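Local coordinates for conserved hypothetical protein (Sulfolobus solfataricus, PDB 2GF6) that probably hydrolyses fatty acyl-CoA thioesters, as a hotdog-fold member of the 4-hydroxybenzoyl-CoA thioesterase family that binds coenzyme A, at residues E6-D11 / T78-P83. Sequence-based numbering, arbitrary orientation.
Sequences EYVFED and TVLLNP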
loop_
_atom_site.group_PDB
_atom_site.type_symbol
_atom_site.label_atom_id
_atom_site.label_comp_id
_atom_site.label_asym_id
_atom_site.label_seq_id
_atom_site.Cartn_x
_atom_site.Cartn_y
_atom_site.Cartn_z
ATOM N N GLU A 6 -7.858 2.853 -26.525
ATOM C CA GLU A 6 -8.382 2.207 -25.298
ATOM C C GLU A 6 -7.368 1.286 -24.664
ATOM O O GLU A 6 -7.507 0.912 -23.492
ATOM C CB GLU A 6 -9.617 1.331 -25.560
ATOM C CG GLU A 6 -10.537 1.811 -26.612
ATOM C CD GLU A 6 -10.152 1.277 -27.944
ATOM O OE1 GLU A 6 -10.656 0.182 -28.274
ATOM O OE2 GLU A 6 -9.374 1.960 -28.659
ATOM N N TYR A 7 -6.395 0.860 -25.464
ATOM C CA TYR A 7 -5.497 -0.192 -25.075
ATOM C C TYR A 7 -4.195 0.370 -24.575
ATOM O O TYR A 7 -3.383 -0.396 -24.092
ATOM C CB TYR A 7 -5.241 -1.133 -26.260
ATOM C CG TYR A 7 -6.506 -1.803 -26.770
ATOM C CD1 TYR A 7 -7.191 -2.728 -25.990
ATOM C CD2 TYR A 7 -7.014 -1.509 -28.008
ATOM C CE1 TYR A 7 -8.354 -3.326 -26.436
ATOM C CE2 TYR A 7 -8.176 -2.103 -28.464
ATOM C CZ TYR A 7 -8.843 -3.014 -27.680
ATOM O OH TYR A 7 -9.999 -3.625 -28.139
ATOM N N VAL A 8 -3.996 1.691 -24.711
ATOM C CA VAL A 8 -2.752 2.373 -24.321
ATOM C C VAL A 8 -2.999 3.271 -23.108
ATOM O O VAL A 8 -3.895 4.116 -23.126
ATOM C CB VAL A 8 -2.190 3.257 -25.476
ATOM C CG1 VAL A 8 -0.748 3.702 -25.183
ATOM C CG2 VAL A 8 -2.242 2.529 -26.815
ATOM N N PHE A 9 -2.190 3.095 -22.070
ATOM C CA PHE A 9 -2.232 3.939 -20.873
ATOM C C PHE A 9 -0.836 4.394 -20.488
ATOM O O PHE A 9 0.082 3.585 -20.480
ATOM C CB PHE A 9 -2.824 3.143 -19.700
ATOM C CG PHE A 9 -2.937 3.938 -18.422
ATOM C CD1 PHE A 9 -3.946 4.868 -18.264
ATOM C CD2 PHE A 9 -2.039 3.748 -17.389
ATOM C CE1 PHE A 9 -4.061 5.609 -17.104
ATOM C CE2 PHE A 9 -2.136 4.489 -16.226
ATOM C CZ PHE A 9 -3.153 5.433 -16.087
ATOM N N GLU A 10 -0.678 5.667 -20.125
ATOM C CA GLU A 10 0.618 6.158 -19.663
ATOM C C GLU A 10 0.593 6.592 -18.209
ATOM O O GLU A 10 -0.389 7.179 -17.744
ATOM C CB GLU A 10 1.103 7.321 -20.525
ATOM C CG GLU A 10 0.932 7.087 -21.984
ATOM C CD GLU A 10 1.789 8.012 -22.783
ATOM O OE1 GLU A 10 1.534 9.232 -22.772
ATOM O OE2 GLU A 10 2.742 7.500 -23.398
ATOM N N ASP A 11 1.689 6.293 -17.501
ATOM C CA ASP A 11 1.813 6.602 -16.085
ATOM C C ASP A 11 3.273 6.922 -15.757
ATOM O O ASP A 11 4.147 6.794 -16.597
ATOM C CB ASP A 11 1.292 5.437 -15.233
ATOM C CG ASP A 11 0.478 5.912 -14.019
ATOM O OD1 ASP A 11 0.835 6.966 -13.438
ATOM O OD2 ASP A 11 -0.529 5.245 -13.665
ATOM N N THR A 78 4.455 3.257 -20.375
ATOM C CA THR A 78 3.338 3.061 -21.259
ATOM C C THR A 78 2.920 1.620 -21.022
ATOM O O THR A 78 3.734 0.719 -21.102
ATOM C CB THR A 78 3.763 3.295 -22.736
ATOM O OG1 THR A 78 4.059 4.680 -22.940
ATOM C CG2 THR A 78 2.667 2.872 -23.709
ATOM N N VAL A 79 1.663 1.414 -20.647
ATOM C CA VAL A 79 1.112 0.079 -20.550
ATOM C C VAL A 79 0.280 -0.177 -21.823
ATOM O O VAL A 79 -0.515 0.660 -22.235
ATOM C CB VAL A 79 0.256 -0.103 -19.253
ATOM C CG1 VAL A 79 -0.039 -1.564 -18.987
ATOM C CG2 VAL A 79 0.949 0.550 -18.047
ATOM N N LEU A 80 0.517 -1.337 -22.434
ATOM C CA LEU A 80 -0.235 -1.854 -23.573
ATOM C C LEU A 80 -1.129 -3.001 -23.103
ATOM O O LEU A 80 -0.660 -3.943 -22.491
ATOM C CB LEU A 80 0.727 -2.348 -24.666
ATOM C CG LEU A 80 1.837 -1.381 -25.092
ATOM C CD1 LEU A 80 2.661 -1.925 -26.219
ATOM C CD2 LEU A 80 1.262 -0.047 -25.515
ATOM N N LEU A 81 -2.420 -2.921 -23.408
ATOM C CA LEU A 81 -3.368 -3.949 -22.996
ATOM C C LEU A 81 -3.863 -4.796 -24.166
ATOM O O LEU A 81 -4.157 -4.274 -25.242
ATOM C CB LEU A 81 -4.573 -3.302 -22.314
ATOM C CG LEU A 81 -5.392 -4.197 -21.371
ATOM C CD1 LEU A 81 -4.621 -4.519 -20.082
ATOM C CD2 LEU A 81 -6.684 -3.497 -21.052
ATOM N N ASN A 82 -3.980 -6.099 -23.922
ATOM C CA ASN A 82 -4.611 -7.012 -24.859
ATOM C C ASN A 82 -5.643 -7.875 -24.141
ATOM O O ASN A 82 -5.307 -8.926 -23.613
ATOM C CB ASN A 82 -3.554 -7.910 -25.497
ATOM C CG ASN A 82 -4.124 -8.804 -26.607
ATOM O OD1 ASN A 82 -4.652 -8.301 -27.582
ATOM N ND2 ASN A 82 -3.987 -10.128 -26.463
ATOM N N PRO A 83 -6.907 -7.435 -24.122
ATOM C CA PRO A 83 -7.967 -8.258 -23.529
ATOM C C PRO A 83 -8.288 -9.488 -24.388
ATOM O O PRO A 83 -8.459 -9.363 -25.598
ATOM C CB PRO A 83 -9.172 -7.310 -23.474
ATOM C CG PRO A 83 -8.622 -5.945 -23.784
ATOM C CD PRO A 83 -7.433 -6.164 -24.647
#
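Phe-9 O is gripped twice: Val-79 N donates to it at 2.7 Å, nearly along the C=O axis, and the CA-H of Thr-78 adds a weaker contact. Phe-9 N returns a nearly straight bond (169°) to Val-79 O, 3.0 Å away, which makes Phe-9 and Val-79 a hydrogen-bonded antiparallel pair. Two residues back, Tyr-7 O takes the N-H of Leu-81 in its carbonyl plane at 2.8 Å, so the pairing reaches into the 3-10 turn that precedes strand 8-12. Side chains then sort by face. The apolar Phe-9 and Val-79 suit the face packed against helix 26-45, where both touch Thr-36; Val-79 CG2 sits at the edge of the Phe-9 ring. On the other face, Val-8 CG1, anti to its backbone N, lies alongside Thr-78 CG2 at 3.8 Å. Thr-78 suits this spot because its two branches divide the work: the methyl meets Val-8, while OG1, beside the backbone N, gives a weak hydrogen bond (3.1 Å) to OE2 of Glu-10, whose long, extended chain brings the carboxylate alongside. The Tyr-7 ring crosses Pro-83 obliquely, offering apolar carbon to the proline's CG and CD, with CE1 3.5 Å from Pro-83 CD, and also meets Phe-40 of the helix. An alanine here lacks the ring and would probably leave Pro-83 and Phe-40 less well packed. Strand 8-12 is thus stitched to strand 76-85 of the hotdog sheet chiefly by main-chain bonds, with apolar contacts on the helix side and a weak polar link on the other face.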